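Restriction endonuclease LpnPI (Legionella pneumophila subsp. pneumophila str. Philadelphia 1, PDB 4RZL) is a cytosine modification-dependent restriction endonuclease, represented here by its N-terminal DNA recognition domain. Local coordinates at residues D117-E122 against R127-I132; V152-Y157 against G221-L226. All coordinates share one frame; numbering follows the deposited sequence.

Overall arrangement
Following the chain from the N terminus, contact 1 comes first, where helix 108-119 ends and the loop that follows folds back on its last turn before entering strand 132-137. Only four residues separate its two segments. Contact 2 opens after that loop has closed, so the two neither nest nor cross. It closes a far longer excursion, in which the end of strand 147-155 meets the chain again just beyond helix 212-220. The contact centres are about 11 Å apart, on the same side of the domain's centre. Strands 132-137 and 147-155 join them through Ile132 and Ala153, and Pro155 packs against Thr119 and Val129.

Contact 1: D117-E122 against R127-I132; sequences DSTHNE and RIVPPI
Ser118 OG has three near neighbours in residues 127-129, yet no hydrogen bond crosses the contact. Ser118 OG lies 3.4 Å from Ile128 CG1 and 3.6 Å from Val129 CG2. The backbone N of Arg127 is 3.5 Å from Ser118 OG, but the angle is too poor for a hydrogen bond. With OG anti to the backbone N (chi1 173°), the serine reaches out from the last helical turn into the bend of the loop. Its backbone also makes a hydrogen bond with Arg126, fastening the loop just ahead of the packed residues.

Ile128 lies alongside the serine. CG1 occupies the crowded position between the backbone N and the carbonyl carbon (chi1 57°), and this turns the longer branch onto the helix, where CD1 comes within 3.7 Å of Ser118 CB. The same side chain also touches Leu115, one turn earlier.

Val129 uses one methyl for both helix residues: besides meeting Ser118 OG, CG2 lies 3.7 Å from Thr119 OG1. That threonine hydroxyl is turned back to donate to Leu115 O, so it has a polar partner within its own helix while presenting its flank to the valine. Trp217 and Pro155 each touch both Thr119 and Val129, making the pair part of a larger apolar cluster. On the loop backbone, Lys218 NZ bonds the carbonyl oxygens of Arg127 and Val129, tying it to helix 212-220.

After Thr119 the chain leaves the helix at His120, while Asn121 N still bonds to Ser118 O at 3.2 Å. The whole is a helix-loop-strand connection in the SRA-like DNA recognition domain, packing the C-terminal end of helix 108-119 against the lead-in to strand 132-137.

Contact 2: V152-Y157 against G221-L226; sequences VAVPGY and GKADVL
Val154 and Ala223 supply the apolar part of this contact. Each points its CB toward the opposite segment, and Val154 CG2 meets Ala223 CB at 4.5 Å, a light touch between two methyl groups. The area buried between the segments is just 92 Å², and two residues bridge the segments: Trp217 of helix 212-220 and Thr186 of strand 176-187 each touch both Val154 and Ala223.

The second meeting involves an aromatic ring. Tyr157 starts with its CB directed away from the loop, but CG stands anti to the backbone N (chi1 -167°), and the long ring carries the hydroxyl back to within 4.5 Å of Val225 CG1. This is a loose van der Waals approach; the hydroxyl itself is hydrogen-bonded to Lys85 O. Thr186 touches this pair as well.

Hydrogen bonds hold the two segments separately. Val154 and Gly156 pair through their backbones with Thr186 and Ile184 of the neighbouring strand, while Asp224 is bound to Asn189 through both backbone and side chain. Gly221, with positive phi (75°), turns the chain out of helix 212-220 into this course. The arrangement lays the irregular segment that follows helix 212-220 beside the end of strand 147-155, an interior strand, where the chain leaves the sheet after Pro155, within the curved mixed beta-sheet of an SRA-type domain of the PUA clan.

Contact 1: D117-E122 against R127-I132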
loop_
_atom_site.group_PDB
_atom_site.type_symbol
_atom_site.label_atom_id
_atom_site.label_comp_id
_atom_site.label_asym_id
_atom_site.label_seq_id
_atom_site.Cartn_x
_atom_site.Cartn_y
_atom_site.Cartn_z
ATOM N N ASP A 117 11.211 -10.611 -4.611
ATOM C CA ASP A 117 12.133 -11.411 -5.428
ATOM C C ASP A 117 12.394 -10.745 -6.791
ATOM O O ASP A 117 13.516 -10.729 -7.270
ATOM C CB ASP A 117 11.597 -12.838 -5.624
ATOM C CG ASP A 117 11.638 -13.667 -4.326
ATOM O OD1 ASP A 117 12.259 -13.208 -3.342
ATOM O OD2 ASP A 117 11.078 -14.785 -4.297
ATOM N N SER A 118 11.347 -10.209 -7.409
ATOM C CA SER A 118 11.487 -9.429 -8.631
ATOM C C SER A 118 12.412 -8.227 -8.412
ATOM O O SER A 118 13.312 -7.946 -9.217
ATOM C CB SER A 118 10.111 -8.948 -9.110
ATOM O OG SER A 118 10.231 -8.064 -10.209
ATOM N N THR A 119 12.206 -7.540 -7.299
ATOM C CA THR A 119 12.975 -6.336 -6.990
ATOM C C THR A 119 14.473 -6.627 -6.856
ATOM O O THR A 119 15.314 -5.828 -7.280
ATOM C CB THR A 119 12.432 -5.684 -5.702
ATOM O OG1 THR A 119 11.084 -5.263 -5.937
ATOM C CG2 THR A 119 13.267 -4.485 -5.263
ATOM N N HIS A 120 14.800 -7.791 -6.303
ATOM C CA HIS A 120 16.184 -8.165 -6.070
ATOM C C HIS A 120 16.719 -9.129 -7.123
ATOM O O HIS A 120 17.833 -9.607 -7.006
ATOM C CB HIS A 120 16.326 -8.786 -4.683
ATOM C CG HIS A 120 16.092 -7.817 -3.579
ATOM N ND1 HIS A 120 17.024 -6.865 -3.219
ATOM C CD2 HIS A 120 15.029 -7.623 -2.768
ATOM C CE1 HIS A 120 16.546 -6.136 -2.233
ATOM N NE2 HIS A 120 15.335 -6.580 -1.932
ATOM N N ASN A 121 15.939 -9.388 -8.162
ATOM C CA ASN A 121 16.348 -10.346 -9.179
ATOM C C ASN A 121 17.463 -9.804 -10.074
ATOM O O ASN A 121 17.476 -8.622 -10.406
ATOM C CB ASN A 121 15.147 -10.745 -10.039
ATOM C CG ASN A 121 15.278 -12.147 -10.585
ATOM O OD1 ASN A 121 16.143 -12.414 -11.416
ATOM N ND2 ASN A 121 14.429 -13.055 -10.112
ATOM N N GLU A 122 18.388 -10.672 -10.476
ATOM C CA GLU A 122 19.500 -10.264 -11.336
ATOM C C GLU A 122 19.053 -10.114 -12.790
ATOM O O GLU A 122 19.673 -9.395 -13.567
ATOM C CB GLU A 122 20.665 -11.255 -11.246
ATOM C CG GLU A 122 20.461 -12.552 -12.003
ATOM C CD GLU A 122 19.532 -13.505 -11.277
ATOM O OE1 GLU A 122 19.267 -13.277 -10.070
ATOM O OE2 GLU A 122 19.070 -14.481 -11.908
ATOM N N ARG A 127 10.599 -5.992 -12.965
ATOM C CA ARG A 127 9.734 -6.025 -14.147
ATOM C C ARG A 127 8.244 -6.193 -13.829
ATOM O O ARG A 127 7.387 -5.554 -14.444
ATOM C CB ARG A 127 10.169 -7.154 -15.087
ATOM C CG ARG A 127 9.428 -7.176 -16.415
ATOM C CD ARG A 127 9.731 -5.920 -17.224
ATOM N NE ARG A 127 11.156 -5.588 -17.184
ATOM C CZ ARG A 127 12.068 -6.070 -18.025
ATOM N NH1 ARG A 127 11.706 -6.910 -18.987
ATOM N NH2 ARG A 127 13.344 -5.713 -17.903
ATOM N N ILE A 128 7.927 -7.058 -12.877
ATOM C CA ILE A 128 6.527 -7.361 -12.617
ATOM C C ILE A 128 5.961 -6.536 -11.468
ATOM O O ILE A 128 4.803 -6.688 -11.104
ATOM C CB ILE A 128 6.329 -8.861 -12.334
ATOM C CG1 ILE A 128 7.207 -9.308 -11.166
ATOM C CG2 ILE A 128 6.666 -9.686 -13.582
ATOM C CD1 ILE A 128 6.504 -9.341 -9.816
ATOM N N VAL A 129 6.775 -5.647 -10.919
ATOM C CA VAL A 129 6.344 -4.816 -9.804
ATOM C C VAL A 129 5.446 -3.672 -10.266
ATOM O O VAL A 129 5.870 -2.821 -11.048
ATOM C CB VAL A 129 7.550 -4.226 -9.052
ATOM C CG1 VAL A 129 7.069 -3.323 -7.915
ATOM C CG2 VAL A 129 8.474 -5.343 -8.539
ATOM N N PRO A 130 4.197 -3.650 -9.779
ATOM C CA PRO A 130 3.265 -2.568 -10.080
ATOM C C PRO A 130 3.376 -1.432 -9.070
ATOM O O PRO A 130 4.007 -1.587 -8.031
ATOM C CB PRO A 130 1.904 -3.248 -9.959
ATOM C CG PRO A 130 2.121 -4.211 -8.837
ATOM C CD PRO A 130 3.561 -4.680 -8.938
ATOM N N PRO A 131 2.738 -0.298 -9.363
ATOM C CA PRO A 131 2.637 0.732 -8.336
ATOM C C PRO A 131 1.958 0.175 -7.091
ATOM O O PRO A 131 1.056 -0.661 -7.190
ATOM C CB PRO A 131 1.751 1.791 -8.993
ATOM C CG PRO A 131 1.889 1.567 -10.424
ATOM C CD PRO A 131 2.116 0.118 -10.632
ATOM N N ILE A 132 2.393 0.625 -5.926
ATOM C CA ILE A 132 1.733 0.247 -4.686
ATOM C C ILE A 132 1.233 1.516 -4.011
ATOM O O ILE A 132 1.992 2.487 -3.868
ATOM C CB ILE A 132 2.679 -0.526 -3.748
ATOM C CG1 ILE A 132 3.038 -1.882 -4.361
ATOM C CG2 ILE A 132 2.045 -0.720 -2.387
ATOM C CD1 ILE A 132 4.192 -2.582 -3.668
#

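Contact 2: V152-Y157 against G221-L226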
loop_
_atom_site.group_PDB
_atom_site.type_symbol
_atom_site.label_atom_id
_atom_site.label_comp_id
_atom_site.label_asym_id
_atom_site.label_seq_id
_atom_site.Cartn_x
_atom_site.Cartn_y
_atom_site.Cartn_z
ATOM N N VAL A 152 2.708 6.571 -2.680
ATOM C CA VAL A 152 3.065 5.536 -3.648
ATOM C C VAL A 152 4.331 4.861 -3.134
ATOM O O VAL A 152 5.289 5.553 -2.774
ATOM C CB VAL A 152 3.357 6.110 -5.057
ATOM C CG1 VAL A 152 3.624 4.974 -6.065
ATOM C CG2 VAL A 152 2.240 7.028 -5.526
ATOM N N ALA A 153 4.356 3.534 -3.112
ATOM C CA ALA A 153 5.471 2.828 -2.497
ATOM C C ALA A 153 6.086 1.789 -3.423
ATOM O O ALA A 153 5.451 1.336 -4.383
ATOM C CB ALA A 153 5.016 2.147 -1.202
ATOM N N VAL A 154 7.337 1.428 -3.134
ATOM C CA VAL A 154 8.012 0.361 -3.852
ATOM C C VAL A 154 8.698 -0.547 -2.848
ATOM O O VAL A 154 9.098 -0.085 -1.772
ATOM C CB VAL A 154 9.047 0.894 -4.878
ATOM C CG1 VAL A 154 8.332 1.771 -5.924
ATOM C CG2 VAL A 154 10.184 1.654 -4.187
ATOM N N PRO A 155 8.844 -1.837 -3.199
ATOM C CA PRO A 155 9.470 -2.820 -2.303
ATOM C C PRO A 155 10.927 -2.507 -2.015
ATOM O O PRO A 155 11.655 -2.119 -2.927
ATOM C CB PRO A 155 9.344 -4.150 -3.076
ATOM C CG PRO A 155 8.200 -3.908 -4.076
ATOM C CD PRO A 155 8.338 -2.454 -4.444
ATOM N N GLY A 156 11.340 -2.695 -0.767
ATOM C CA GLY A 156 12.728 -2.526 -0.388
ATOM C C GLY A 156 13.001 -1.128 0.121
ATOM O O GLY A 156 12.109 -0.268 0.151
ATOM N N TYR A 157 14.245 -0.897 0.518
ATOM C CA TYR A 157 14.643 0.394 1.070
ATOM C C TYR A 157 16.150 0.558 0.875
ATOM O O TYR A 157 16.886 -0.406 1.048
ATOM C CB TYR A 157 14.262 0.499 2.563
ATOM C CG TYR A 157 14.376 1.918 3.074
ATOM C CD1 TYR A 157 13.322 2.810 2.930
ATOM C CD2 TYR A 157 15.554 2.380 3.647
ATOM C CE1 TYR A 157 13.430 4.118 3.360
ATOM C CE2 TYR A 157 15.678 3.694 4.079
ATOM C CZ TYR A 157 14.612 4.555 3.931
ATOM O OH TYR A 157 14.724 5.856 4.353
ATOM N N GLY A 221 16.075 1.078 -10.183
ATOM C CA GLY A 221 16.086 0.483 -8.857
ATOM C C GLY A 221 16.501 1.465 -7.769
ATOM O O GLY A 221 16.627 1.079 -6.614
ATOM N N LYS A 222 16.690 2.739 -8.119
ATOM C CA LYS A 222 17.077 3.761 -7.134
ATOM C C LYS A 222 15.946 4.766 -6.939
ATOM O O LYS A 222 15.585 5.502 -7.857
ATOM C CB LYS A 222 18.357 4.488 -7.562
ATOM C CG LYS A 222 19.626 3.653 -7.426
ATOM N N ALA A 223 15.358 4.764 -5.755
ATOM C CA ALA A 223 14.140 5.528 -5.515
ATOM C C ALA A 223 14.424 6.955 -5.083
ATOM O O ALA A 223 15.340 7.204 -4.305
ATOM C CB ALA A 223 13.302 4.838 -4.472
ATOM N N ASP A 224 13.632 7.889 -5.587
ATOM C CA ASP A 224 13.580 9.236 -5.022
ATOM C C ASP A 224 12.639 9.181 -3.817
ATOM O O ASP A 224 11.421 9.137 -3.974
ATOM C CB ASP A 224 13.096 10.252 -6.063
ATOM C CG ASP A 224 13.113 11.688 -5.550
ATOM O OD1 ASP A 224 13.746 11.952 -4.510
ATOM O OD2 ASP A 224 12.531 12.569 -6.219
ATOM N N VAL A 225 13.220 9.133 -2.625
ATOM C CA VAL A 225 12.481 8.873 -1.394
ATOM C C VAL A 225 11.824 10.140 -0.851
ATOM O O VAL A 225 12.437 11.211 -0.842
ATOM C CB VAL A 225 13.406 8.286 -0.291
ATOM C CG1 VAL A 225 12.588 7.835 0.923
ATOM C CG2 VAL A 225 14.238 7.127 -0.835
ATOM N N LEU A 226 10.582 10.009 -0.382
ATOM C CA LEU A 226 9.901 11.094 0.312
ATOM C C LEU A 226 10.475 11.214 1.723
ATOM O O LEU A 226 10.084 10.478 2.637
ATOM C CB LEU A 226 8.388 10.861 0.356
ATOM C CG LEU A 226 7.454 12.077 0.410
ATOM C CD1 LEU A 226 5.991 11.651 0.296
ATOM C CD2 LEU A 226 7.655 12.897 1.656
#